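Local structure of omega transaminase (Pseudomonas sp., 5LHA) at residues T36-R41 and T48-Q53; D43-T48 and S433-L438; R54-V59 and A443-S448; H69-V74 and E349-P354. The protein probably transfers amino groups between amines or amino acids and keto compounds, with pyridoxal phosphate as cofactor, as a class-III aminotransferase of fold type I. All blocks are in the same frame, centred on the assembly; numbering follows the deposited sequence.

Contact 1: residues T36-R41 and T48-Q53; sequences TLVIAR and TDIDGQ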
loop_
_atom_site.group_PDB
_atom_site.type_symbol
_atom_site.label_atom_id
_atom_site.label_comp_id
_atom_site.label_asym_id
_atom_site.label_seq_id
_atom_site.Cartn_x
_atom_site.Cartn_y
_atom_site.Cartn_z
ATOM N N THR A 36 15.106 26.396 -26.160
ATOM C CA THR A 36 13.729 26.174 -26.590
ATOM C C THR A 36 13.673 26.262 -28.105
ATOM O O THR A 36 14.305 27.142 -28.698
ATOM C CB THR A 36 12.744 27.193 -25.987
ATOM O OG1 THR A 36 13.127 27.541 -24.651
ATOM C CG2 THR A 36 11.336 26.611 -25.963
ATOM N N LEU A 37 12.970 25.314 -28.719
ATOM C CA LEU A 37 12.472 25.441 -30.086
ATOM C C LEU A 37 11.038 25.959 -30.019
ATOM O O LEU A 37 10.136 25.228 -29.607
ATOM C CB LEU A 37 12.550 24.095 -30.806
ATOM C CG LEU A 37 11.971 23.991 -32.217
ATOM C CD1 LEU A 37 12.669 24.930 -33.173
ATOM C CD2 LEU A 37 12.094 22.560 -32.707
ATOM N N VAL A 38 10.824 27.212 -30.416
ATOM C CA VAL A 38 9.529 27.872 -30.261
ATOM C C VAL A 38 8.767 27.807 -31.581
ATOM O O VAL A 38 9.065 28.545 -32.526
ATOM C CB VAL A 38 9.691 29.322 -29.789
ATOM C CG1 VAL A 38 8.342 29.898 -29.381
ATOM C CG2 VAL A 38 10.687 29.390 -28.642
ATOM N N ILE A 39 7.737 26.964 -31.615
ATOM C CA ILE A 39 6.909 26.775 -32.800
ATOM C C ILE A 39 5.833 27.847 -32.830
ATOM O O ILE A 39 5.069 27.999 -31.871
ATOM C CB ILE A 39 6.287 25.372 -32.796
ATOM C CG1 ILE A 39 7.382 24.295 -32.834
ATOM C CG2 ILE A 39 5.285 25.225 -33.939
ATOM C CD1 ILE A 39 8.299 24.340 -34.027
ATOM N N ALA A 40 5.754 28.585 -33.939
ATOM C CA ALA A 40 4.798 29.678 -34.059
ATOM C C ALA A 40 3.500 29.278 -34.739
ATOM O O ALA A 40 2.420 29.647 -34.267
ATOM C CB ALA A 40 5.421 30.840 -34.833
ATOM N N ARG A 41 3.571 28.533 -35.837
ATOM C CA ARG A 41 2.403 28.330 -36.676
ATOM C C ARG A 41 2.441 26.911 -37.236
ATOM O O ARG A 41 3.509 26.315 -37.389
ATOM C CB ARG A 41 2.388 29.383 -37.799
ATOM C CG ARG A 41 2.118 30.805 -37.287
ATOM C CD ARG A 41 2.143 31.844 -38.389
ATOM N NE ARG A 41 1.023 31.704 -39.313
ATOM C CZ ARG A 41 -0.184 32.218 -39.098
ATOM N NH1 ARG A 41 -0.425 32.923 -37.999
ATOM N NH2 ARG A 41 -1.145 32.044 -39.991
ATOM N N THR A 48 6.207 25.942 -38.429
ATOM C CA THR A 48 7.191 27.003 -38.593
ATOM C C THR A 48 7.502 27.609 -37.231
ATOM O O THR A 48 6.584 27.907 -36.460
ATOM C CB THR A 48 6.669 28.062 -39.568
ATOM O OG1 THR A 48 6.141 27.408 -40.726
ATOM C CG2 THR A 48 7.780 29.019 -40.010
ATOM N N ASP A 49 8.785 27.802 -36.937
ATOM C CA ASP A 49 9.165 28.340 -35.643
ATOM C C ASP A 49 9.157 29.868 -35.680
ATOM O O ASP A 49 8.820 30.485 -36.692
ATOM C CB ASP A 49 10.519 27.768 -35.205
ATOM C CG ASP A 49 11.660 28.155 -36.123
ATOM O OD1 ASP A 49 11.512 29.076 -36.942
ATOM O OD2 ASP A 49 12.724 27.517 -36.023
ATOM N N ILE A 50 9.486 30.492 -34.545
ATOM C CA ILE A 50 9.524 31.950 -34.452
ATOM C C ILE A 50 10.646 32.566 -35.274
ATOM O O ILE A 50 10.690 33.792 -35.415
ATOM C CB ILE A 50 9.688 32.431 -32.995
ATOM C CG1 ILE A 50 10.987 31.862 -32.386
ATOM C CG2 ILE A 50 8.453 32.084 -32.192
ATOM C CD1 ILE A 50 11.446 32.508 -31.067
ATOM N N ASP A 51 11.566 31.754 -35.786
ATOM C CA ASP A 51 12.603 32.226 -36.688
ATOM C C ASP A 51 12.217 32.038 -38.145
ATOM O O ASP A 51 13.057 32.227 -39.028
ATOM C CB ASP A 51 13.919 31.501 -36.402
ATOM C CG ASP A 51 14.495 31.841 -35.031
ATOM O OD1 ASP A 51 14.624 33.041 -34.713
ATOM O OD2 ASP A 51 14.822 30.904 -34.267
ATOM N N GLY A 52 10.962 31.685 -38.416
ATOM C CA GLY A 52 10.489 31.513 -39.775
ATOM C C GLY A 52 11.004 30.293 -40.507
ATOM O O GLY A 52 10.797 30.190 -41.721
ATOM N N GLN A 53 11.688 29.374 -39.828
ATOM C CA GLN A 53 12.152 28.153 -40.475
ATOM C C GLN A 53 11.033 27.116 -40.479
ATOM O O GLN A 53 10.355 26.918 -39.468
ATOM C CB GLN A 53 13.392 27.608 -39.769
ATOM C CG GLN A 53 14.547 28.589 -39.685
ATOM C CD GLN A 53 15.250 28.778 -41.019
ATOM O OE1 GLN A 53 15.615 27.801 -41.674
ATOM N NE2 GLN A 53 15.437 30.035 -41.432
#
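V38 and I50 meet at the end of the antiparallel beta hairpin of strands 37-43 and 46-49, which has a classic beta bulge. Their side chains run at a slant to each other. CG2 of I50 rests on CG1 of V38 at 3.6 Å. With I50 CG1 between the backbone N and the carbonyl carbon (chi1 59°) and the chain extended beyond it (chi2 166°), I50 CD1 comes within 3.9 Å of V38 CB. A40 joins the apolar patch, its CB 4.2 Å from I50 CG2. L37 crosses D49 at about a right angle, and its CD1 lies 3.8 Å from D49 OD2.

The bulge is at A40 and R41, which both face T48. T48 O therefore takes two donors, both in its carbonyl plane: A40 N at 2.7 Å and R41 N at 3.1 Å. At the end of the strand, D49 opens a type I turn to G52. L37 and V38 also pair with a parallel strand of the second subunit, extending the sheet. Just past the paired strands, I50 N binds V38 O at 2.8 Å, almost in line with the C=O bond (172°).

Contact 2: residues D43-T48 and S433-L438; sequences DGNYIT and SPPLTL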
loop_
_atom_site.group_PDB
_atom_site.type_symbol
_atom_site.label_atom_id
_atom_site.label_comp_id
_atom_site.label_asym_id
_atom_site.label_seq_id
_atom_site.Cartn_x
_atom_site.Cartn_y
_atom_site.Cartn_z
ATOM N N ASP A 43 0.427 24.439 -40.355
ATOM C CA ASP A 43 -0.528 24.350 -41.452
ATOM C C ASP A 43 -0.278 23.061 -42.226
ATOM O O ASP A 43 0.855 22.797 -42.640
ATOM C CB ASP A 43 -0.394 25.580 -42.357
ATOM C CG ASP A 43 -1.500 25.694 -43.365
ATOM O OD1 ASP A 43 -2.532 26.322 -43.046
ATOM O OD2 ASP A 43 -1.348 25.146 -44.468
ATOM N N GLY A 44 -1.325 22.264 -42.416
ATOM C CA GLY A 44 -1.141 20.986 -43.079
ATOM C C GLY A 44 -0.299 20.081 -42.199
ATOM O O GLY A 44 -0.587 19.899 -41.013
ATOM N N ASN A 45 0.752 19.498 -42.778
ATOM C CA ASN A 45 1.700 18.675 -42.039
ATOM C C ASN A 45 3.024 19.405 -41.803
ATOM O O ASN A 45 4.050 18.765 -41.537
ATOM C CB ASN A 45 1.929 17.337 -42.754
ATOM C CG ASN A 45 0.658 16.480 -42.836
ATOM O OD1 ASN A 45 -0.301 16.713 -42.110
ATOM N ND2 ASN A 45 0.660 15.482 -43.713
ATOM N N TYR A 46 3.016 20.739 -41.867
ATOM C CA TYR A 46 4.214 21.548 -41.689
ATOM C C TYR A 46 4.026 22.497 -40.512
ATOM O O TYR A 46 2.907 22.910 -40.199
ATOM C CB TYR A 46 4.547 22.357 -42.960
ATOM C CG TYR A 46 5.105 21.522 -44.092
ATOM C CD1 TYR A 46 4.264 20.820 -44.944
ATOM C CD2 TYR A 46 6.476 21.434 -44.304
ATOM C CE1 TYR A 46 4.775 20.049 -45.978
ATOM C CE2 TYR A 46 6.997 20.667 -45.329
ATOM C CZ TYR A 46 6.143 19.976 -46.170
ATOM O OH TYR A 46 6.669 19.211 -47.199
ATOM N N ILE A 47 5.137 22.806 -39.833
ATOM C CA ILE A 47 5.158 23.795 -38.761
ATOM C C ILE A 47 6.336 24.737 -38.980
ATOM O O ILE A 47 7.334 24.392 -39.618
ATOM C CB ILE A 47 5.233 23.157 -37.353
ATOM C CG1 ILE A 47 6.514 22.340 -37.206
ATOM C CG2 ILE A 47 4.016 22.286 -37.109
ATOM C CD1 ILE A 47 6.545 21.424 -36.013
ATOM N N THR A 48 6.207 25.942 -38.429
ATOM C CA THR A 48 7.191 27.003 -38.593
ATOM C C THR A 48 7.502 27.609 -37.231
ATOM O O THR A 48 6.584 27.907 -36.460
ATOM C CB THR A 48 6.669 28.062 -39.568
ATOM O OG1 THR A 48 6.141 27.408 -40.726
ATOM C CG2 THR A 48 7.780 29.019 -40.010
ATOM N N SER A 433 6.334 9.946 -36.052
ATOM C CA SER A 433 4.882 9.798 -35.899
ATOM C C SER A 433 4.128 10.942 -36.575
ATOM O O SER A 433 3.437 11.728 -35.910
ATOM C CB SER A 433 4.506 9.698 -34.422
ATOM O OG SER A 433 4.780 10.898 -33.730
ATOM N N PRO A 434 4.219 11.048 -37.896
ATOM C CA PRO A 434 3.672 12.208 -38.598
ATOM C C PRO A 434 2.163 12.121 -38.718
ATOM O O PRO A 434 1.565 11.093 -38.357
ATOM C CB PRO A 434 4.343 12.108 -39.974
ATOM C CG PRO A 434 4.469 10.638 -40.183
ATOM C CD PRO A 434 4.798 10.066 -38.832
ATOM N N PRO A 435 1.509 13.176 -39.225
ATOM C CA PRO A 435 0.065 13.086 -39.483
ATOM C C PRO A 435 -0.250 11.929 -40.417
ATOM O O PRO A 435 0.574 11.519 -41.238
ATOM C CB PRO A 435 -0.272 14.438 -40.120
ATOM C CG PRO A 435 0.768 15.384 -39.564
ATOM C CD PRO A 435 2.022 14.550 -39.411
ATOM N N LEU A 436 -1.454 11.387 -40.268
ATOM C CA LEU A 436 -1.856 10.241 -41.076
ATOM C C LEU A 436 -2.164 10.623 -42.517
ATOM O O LEU A 436 -2.351 9.730 -43.352
ATOM C CB LEU A 436 -3.058 9.554 -40.431
ATOM C CG LEU A 436 -2.802 9.091 -38.989
ATOM C CD1 LEU A 436 -3.899 8.156 -38.499
ATOM C CD2 LEU A 436 -1.426 8.443 -38.810
ATOM N N THR A 437 -2.214 11.916 -42.824
ATOM C CA THR A 437 -2.334 12.394 -44.193
ATOM C C THR A 437 -1.001 12.425 -44.934
ATOM O O THR A 437 -0.969 12.893 -46.076
ATOM C CB THR A 437 -2.983 13.780 -44.211
ATOM O OG1 THR A 437 -2.198 14.690 -43.431
ATOM C CG2 THR A 437 -4.405 13.709 -43.658
ATOM N N LEU A 438 0.078 11.929 -44.321
ATOM C CA LEU A 438 1.392 11.918 -44.955
ATOM C C LEU A 438 1.329 11.308 -46.349
ATOM O O LEU A 438 0.663 10.298 -46.577
ATOM C CB LEU A 438 2.378 11.130 -44.099
ATOM C CG LEU A 438 3.848 11.299 -44.466
ATOM C CD1 LEU A 438 4.400 12.557 -43.828
ATOM C CD2 LEU A 438 4.639 10.086 -44.027
HETATM O O HOH W 1 -2.388 17.359 -43.860
#
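The backbones of N45 and P435 stay apart, with 6.4 Å between N45 CA and P435 CA, and each residue sits in a turn: N45 in the type II' turn D43-Y46 and P435 at the start of the type I turn P435-L438. The side chain of N45 spans the distance. Its CG lies anti to the carbonyl carbon and beside the backbone N (chi1 -63°), which sends the amide toward the second turn. There it meets P435 and T437. The amide and the proline ring slide past each other in opposite directions. OD1 is packed tightly against the ring, 3.0 Å from P435 CB and 3.1 Å from P435 CG.

The NH2 end makes the direct polar link. N45 ND2 donates to T437 OG1 at 3.0 Å, with an angle of 146° at the hydrogen. The hydroxyl oxygen lies close to the amide plane, 7° out of it. A water closes a small ring. It donates to N45 OD1 at 2.8 Å and is hydrogen-bonded to T437 OG1 at 2.7 Å. ND2 has a second partner, E442 OE1 of helix 440-457. Both ends of this buried amide are thus bonded. With an alanine here, T437 OG1 and E442 OE1 would probably lose their shared amide donor, and a gap would be likely to open beside the P435 ring.

The contact joins the N-terminal hairpin to the loop between strand 429-432 and helix 440-457. Such joining of N-terminal and C-terminal parts is a feature of the small domain in fold type I aminotransferases.

Contact 3: residues R54-V59 and A443-S448; sequences RMLDGV and AGLMVS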
loop_
_atom_site.group_PDB
_atom_site.type_symbol
_atom_site.label_atom_id
_atom_site.label_comp_id
_atom_site.label_asym_id
_atom_site.label_seq_id
_atom_site.Cartn_x
_atom_site.Cartn_y
_atom_site.Cartn_z
ATOM N N ARG A 54 10.841 26.467 -41.625
ATOM C CA ARG A 54 9.732 25.551 -41.860
ATOM C C ARG A 54 10.226 24.112 -41.850
ATOM O O ARG A 54 11.274 23.802 -42.425
ATOM C CB ARG A 54 9.062 25.867 -43.200
ATOM C CG ARG A 54 8.104 24.805 -43.729
ATOM C CD ARG A 54 7.515 25.243 -45.072
ATOM N NE ARG A 54 8.398 24.931 -46.195
ATOM C CZ ARG A 54 8.046 24.190 -47.244
ATOM N NH1 ARG A 54 6.819 23.690 -47.326
ATOM N NH2 ARG A 54 8.920 23.952 -48.213
ATOM N N MET A 55 9.474 23.230 -41.188
ATOM C CA MET A 55 9.873 21.834 -41.085
ATOM C C MET A 55 8.653 20.929 -41.160
ATOM O O MET A 55 7.580 21.263 -40.646
ATOM C CB MET A 55 10.655 21.596 -39.775
ATOM C CG MET A 55 9.835 21.792 -38.504
ATOM S SD MET A 55 10.729 22.628 -37.163
ATOM C CE MET A 55 10.308 24.344 -37.482
ATOM N N LEU A 56 8.824 19.776 -41.803
ATOM C CA LEU A 56 7.772 18.774 -41.794
ATOM C C LEU A 56 7.580 18.275 -40.372
ATOM O O LEU A 56 8.547 17.978 -39.666
ATOM C CB LEU A 56 8.124 17.614 -42.728
ATOM C CG LEU A 56 7.016 16.598 -43.025
ATOM C CD1 LEU A 56 5.826 17.259 -43.694
ATOM C CD2 LEU A 56 7.532 15.455 -43.886
ATOM N N ASP A 57 6.322 18.159 -39.961
ATOM C CA ASP A 57 6.001 17.781 -38.587
ATOM C C ASP A 57 6.015 16.259 -38.481
ATOM O O ASP A 57 4.983 15.590 -38.410
ATOM C CB ASP A 57 4.653 18.351 -38.168
ATOM C CG ASP A 57 4.387 18.166 -36.693
ATOM O OD1 ASP A 57 5.312 17.745 -35.980
ATOM O OD2 ASP A 57 3.255 18.411 -36.250
ATOM N N GLY A 58 7.226 15.709 -38.469
ATOM C CA GLY A 58 7.408 14.268 -38.381
ATOM C C GLY A 58 6.955 13.645 -37.078
ATOM O O GLY A 58 6.923 12.413 -36.987
ATOM N N VAL A 59 6.635 14.459 -36.064
ATOM C CA VAL A 59 6.130 13.961 -34.785
ATOM C C VAL A 59 4.613 14.085 -34.669
ATOM O O VAL A 59 4.020 13.496 -33.751
ATOM C CB VAL A 59 6.821 14.687 -33.607
ATOM C CG1 VAL A 59 6.693 13.900 -32.324
ATOM C CG2 VAL A 59 8.286 14.916 -33.916
ATOM N N ALA A 443 6.895 11.411 -47.162
ATOM C CA ALA A 443 7.621 10.267 -46.606
ATOM C C ALA A 443 9.056 10.218 -47.121
ATOM O O ALA A 443 9.980 9.875 -46.372
ATOM C CB ALA A 443 6.885 8.963 -46.926
ATOM N N GLY A 444 9.257 10.533 -48.403
ATOM C CA GLY A 444 10.606 10.639 -48.937
ATOM C C GLY A 444 11.405 11.771 -48.316
ATOM O O GLY A 444 12.612 11.645 -48.102
ATOM N N LEU A 445 10.751 12.912 -48.063
ATOM C CA LEU A 445 11.433 14.021 -47.397
ATOM C C LEU A 445 11.963 13.607 -46.031
ATOM O O LEU A 445 13.065 14.007 -45.636
ATOM C CB LEU A 445 10.489 15.218 -47.261
ATOM C CG LEU A 445 10.945 16.339 -46.322
ATOM C CD1 LEU A 445 12.297 16.913 -46.735
ATOM C CD2 LEU A 445 9.898 17.439 -46.252
ATOM N N MET A 446 11.190 12.807 -45.296
ATOM C CA MET A 446 11.637 12.329 -43.993
ATOM C C MET A 446 12.827 11.389 -44.124
ATOM O O MET A 446 13.750 11.429 -43.306
ATOM C CB MET A 446 10.475 11.661 -43.285
ATOM C CG MET A 446 9.404 12.665 -42.959
ATOM S SD MET A 446 8.122 11.945 -41.955
ATOM C CE MET A 446 8.960 11.836 -40.378
ATOM N N VAL A 447 12.807 10.519 -45.130
ATOM C CA VAL A 447 13.944 9.643 -45.389
ATOM C C VAL A 447 15.201 10.465 -45.640
ATOM O O VAL A 447 16.265 10.205 -45.064
ATOM C CB VAL A 447 13.632 8.723 -46.583
ATOM C CG1 VAL A 447 14.880 7.978 -47.041
ATOM C CG2 VAL A 447 12.547 7.751 -46.205
ATOM N N SER A 448 15.090 11.479 -46.497
ATOM C CA SER A 448 16.257 12.270 -46.874
ATOM C C SER A 448 16.853 13.014 -45.687
ATOM O O SER A 448 18.075 13.182 -45.610
ATOM C CB SER A 448 15.880 13.256 -47.979
ATOM O OG SER A 448 15.475 12.568 -49.147
#
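M446 reaches from helix 440-457 to L56 and G58 on the segment 54-59. At CB the chain turns so that CG stands anti to the carbonyl carbon, beside the backbone N (chi1 -66°). CG is the first atom to touch. It lies 3.5 Å from L56 CD2, tighter than usual for two carbons. SD follows at 4.0 Å from the same L56 CD2. The chain then bends at chi3 (74°), and the methyl CE swings to G58. There it rests 3.5 Å from G58 CA and 4.0 Å from G58 O. G58 has no side chain, and a CB on it would collide with this methyl.

L56 crosses M446 at about a right angle. One methyl, CD2, does most of the touching. L445 lies alongside L56, running in the opposite direction. L445 CD2 is 3.9 Å from L56 CD2 and 3.9 Å from L56 CB. The contact is wholly apolar, with no hydrogen bond across it. V421 of the neighbouring strand 421-426 touches both L445 and M446 and extends the patch. Y46 does so from strand 46-49, touching L56 and L445.

The other side of the helix is covered as well: A443 touches V360 and V447 touches L364, both on helix 353-368. Between L56 and G58 the backbone makes an inverse gamma turn centred on D57, whose CB is directed away from the helix. The C-terminal helix is thus packed on the mixed sheet that N-terminal and C-terminal strands build together, the alpha/beta layering of the small domain in fold type I aminotransferases.

Contact 4: residues H69-V74 and E349-P354; sequences HNRASV and EAEDLP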
loop_
_atom_site.group_PDB
_atom_site.type_symbol
_atom_site.label_atom_id
_atom_site.label_comp_id
_atom_site.label_asym_id
_atom_site.label_seq_id
_atom_site.Cartn_x
_atom_site.Cartn_y
_atom_site.Cartn_z
ATOM N N HIS A 69 -2.556 20.252 -39.468
ATOM C CA HIS A 69 -2.875 21.510 -38.815
ATOM C C HIS A 69 -3.848 22.328 -39.660
ATOM O O HIS A 69 -3.895 22.208 -40.888
ATOM C CB HIS A 69 -1.612 22.340 -38.569
ATOM C CG HIS A 69 -0.596 21.672 -37.699
ATOM N ND1 HIS A 69 -0.628 21.755 -36.324
ATOM C CD2 HIS A 69 0.510 20.953 -38.007
ATOM C CE1 HIS A 69 0.395 21.086 -35.819
ATOM N NE2 HIS A 69 1.102 20.593 -36.820
ATOM N N ASN A 70 -4.650 23.145 -38.976
ATOM C CA ASN A 70 -5.420 24.225 -39.608
ATOM C C ASN A 70 -6.477 23.711 -40.593
ATOM O O ASN A 70 -6.712 24.313 -41.643
ATOM C CB ASN A 70 -4.487 25.226 -40.288
ATOM C CG ASN A 70 -5.044 26.635 -40.285
ATOM O OD1 ASN A 70 -5.931 26.963 -39.504
ATOM N ND2 ASN A 70 -4.502 27.483 -41.145
ATOM N N ARG A 71 -7.128 22.596 -40.259
ATOM C CA ARG A 71 -8.246 22.102 -41.066
ATOM C C ARG A 71 -9.470 22.999 -40.867
ATOM O O ARG A 71 -9.944 23.169 -39.737
ATOM C CB ARG A 71 -8.576 20.657 -40.698
ATOM C CG ARG A 71 -7.487 19.639 -41.051
ATOM C CD ARG A 71 -7.224 19.569 -42.557
ATOM N NE ARG A 71 -8.346 19.023 -43.317
ATOM C CZ ARG A 71 -8.461 17.748 -43.683
ATOM N NH1 ARG A 71 -7.521 16.865 -43.363
ATOM N NH2 ARG A 71 -9.521 17.351 -44.374
ATOM N N ALA A 72 -9.986 23.567 -41.970
ATOM C CA ALA A 72 -11.047 24.570 -41.875
ATOM C C ALA A 72 -12.319 23.991 -41.263
ATOM O O ALA A 72 -12.910 24.591 -40.359
ATOM C CB ALA A 72 -11.328 25.164 -43.256
ATOM N N SER A 73 -12.753 22.822 -41.740
ATOM C CA SER A 73 -14.000 22.219 -41.259
ATOM C C SER A 73 -14.008 22.032 -39.739
ATOM O O SER A 73 -15.038 22.242 -39.084
ATOM C CB SER A 73 -14.227 20.881 -41.966
ATOM O OG SER A 73 -13.197 19.959 -41.659
ATOM N N VAL A 74 -12.891 21.573 -39.170
ATOM C CA VAL A 74 -12.785 21.402 -37.720
ATOM C C VAL A 74 -12.812 22.752 -37.007
ATOM O O VAL A 74 -13.456 22.906 -35.962
ATOM C CB VAL A 74 -11.516 20.602 -37.368
ATOM C CG1 VAL A 74 -11.439 20.332 -35.863
ATOM C CG2 VAL A 74 -11.479 19.298 -38.149
ATOM N N GLU A 349 -12.649 8.879 -41.520
ATOM C CA GLU A 349 -13.350 7.868 -42.300
ATOM C C GLU A 349 -13.448 8.257 -43.768
ATOM O O GLU A 349 -13.346 7.394 -44.647
ATOM C CB GLU A 349 -14.729 7.634 -41.697
ATOM C CG GLU A 349 -14.656 6.996 -40.317
ATOM C CD GLU A 349 -16.018 6.721 -39.724
ATOM O OE1 GLU A 349 -16.885 7.613 -39.801
ATOM O OE2 GLU A 349 -16.222 5.618 -39.175
ATOM N N ALA A 350 -13.681 9.541 -44.054
ATOM C CA ALA A 350 -13.827 9.967 -45.442
ATOM C C ALA A 350 -12.534 9.780 -46.224
ATOM O O ALA A 350 -12.559 9.363 -47.389
ATOM C CB ALA A 350 -14.285 11.425 -45.508
ATOM N N GLU A 351 -11.395 10.095 -45.610
ATOM C CA GLU A 351 -10.107 10.061 -46.289
ATOM C C GLU A 351 -9.326 8.771 -46.064
ATOM O O GLU A 351 -8.157 8.699 -46.459
ATOM C CB GLU A 351 -9.293 11.277 -45.854
ATOM C CG GLU A 351 -10.020 12.564 -46.210
ATOM C CD GLU A 351 -9.278 13.811 -45.821
ATOM O OE1 GLU A 351 -8.204 13.707 -45.196
ATOM O OE2 GLU A 351 -9.794 14.910 -46.109
ATOM N N ASP A 352 -9.967 7.742 -45.517
ATOM C CA ASP A 352 -9.338 6.477 -45.123
ATOM C C ASP A 352 -7.933 6.675 -44.552
ATOM O O ASP A 352 -6.945 6.153 -45.065
ATOM C CB ASP A 352 -9.299 5.515 -46.305
ATOM C CG ASP A 352 -8.926 4.096 -45.903
ATOM O OD1 ASP A 352 -9.146 3.702 -44.732
ATOM O OD2 ASP A 352 -8.415 3.368 -46.780
ATOM N N LEU A 353 -7.857 7.417 -43.452
ATOM C CA LEU A 353 -6.561 7.678 -42.842
ATOM C C LEU A 353 -5.955 6.391 -42.278
ATOM O O LEU A 353 -4.722 6.257 -42.276
ATOM C CB LEU A 353 -6.677 8.756 -41.765
ATOM C CG LEU A 353 -7.062 10.139 -42.293
ATOM C CD1 LEU A 353 -6.980 11.188 -41.190
ATOM C CD2 LEU A 353 -6.187 10.512 -43.483
ATOM N N PRO A 354 -6.750 5.430 -41.779
ATOM C CA PRO A 354 -6.143 4.129 -41.455
ATOM C C PRO A 354 -5.533 3.457 -42.672
ATOM O O PRO A 354 -4.487 2.808 -42.556
ATOM C CB PRO A 354 -7.313 3.329 -40.869
ATOM C CG PRO A 354 -8.244 4.347 -40.354
ATOM C CD PRO A 354 -8.136 5.515 -41.273
#
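R71 and E351 form a surface salt bridge that ties the N-cap of helix 72-85 to the short link between helices 335-350 and 353-368. The two side chains come from opposite directions and meet edge on. R71 NH2 donates to E351 OE2 at 3.0 Å, with an angle of 151° at the hydrogen. OE2 is approached on its syn side, though the donor is 26° out of the carboxylate plane. The guanidinium and carboxylate planes are only 12° apart, and E351 CD lies in the guanidinium plane at its edge, 3.8 Å from R71 NH2. The R71 chain bends at chi2 and chi3, while the E351 chain reaches out straight beyond CG to meet it.

Two more donors of R71 are bonded: NH1 to I67 O and the backbone N to Y299 OH. The R71 side chain also touches I347 on helix 335-350. A leucine in its place would probably leave the E351 carboxylate without its positive mate and I67 O without its side-chain donor. Across the contact the second carboxylate oxygen stays back: E351 OE1 is 3.7 Å from R71 NH1.

Overall arrangement
Contacts 2 and 3 are buried, contact 1 is partly buried, and contact 4 lies on the surface. The first three share one mixed sheet. Contact 1 pairs two of its strands mainly by backbone bonds. Contact 2 shares T48 with it and joins the hairpin turn to a C-terminal loop through an amide and a water. Contact 3 packs the next strand on the last helix by apolar groups alone. Contacts 2 and 3 have centres about 9 Å apart. Contact 4 is held by charge and links helix ends instead. It still touches contacts 2 and 3 (D43 and G44 meet N70 and H69; D57 meets H69), but not contact 1.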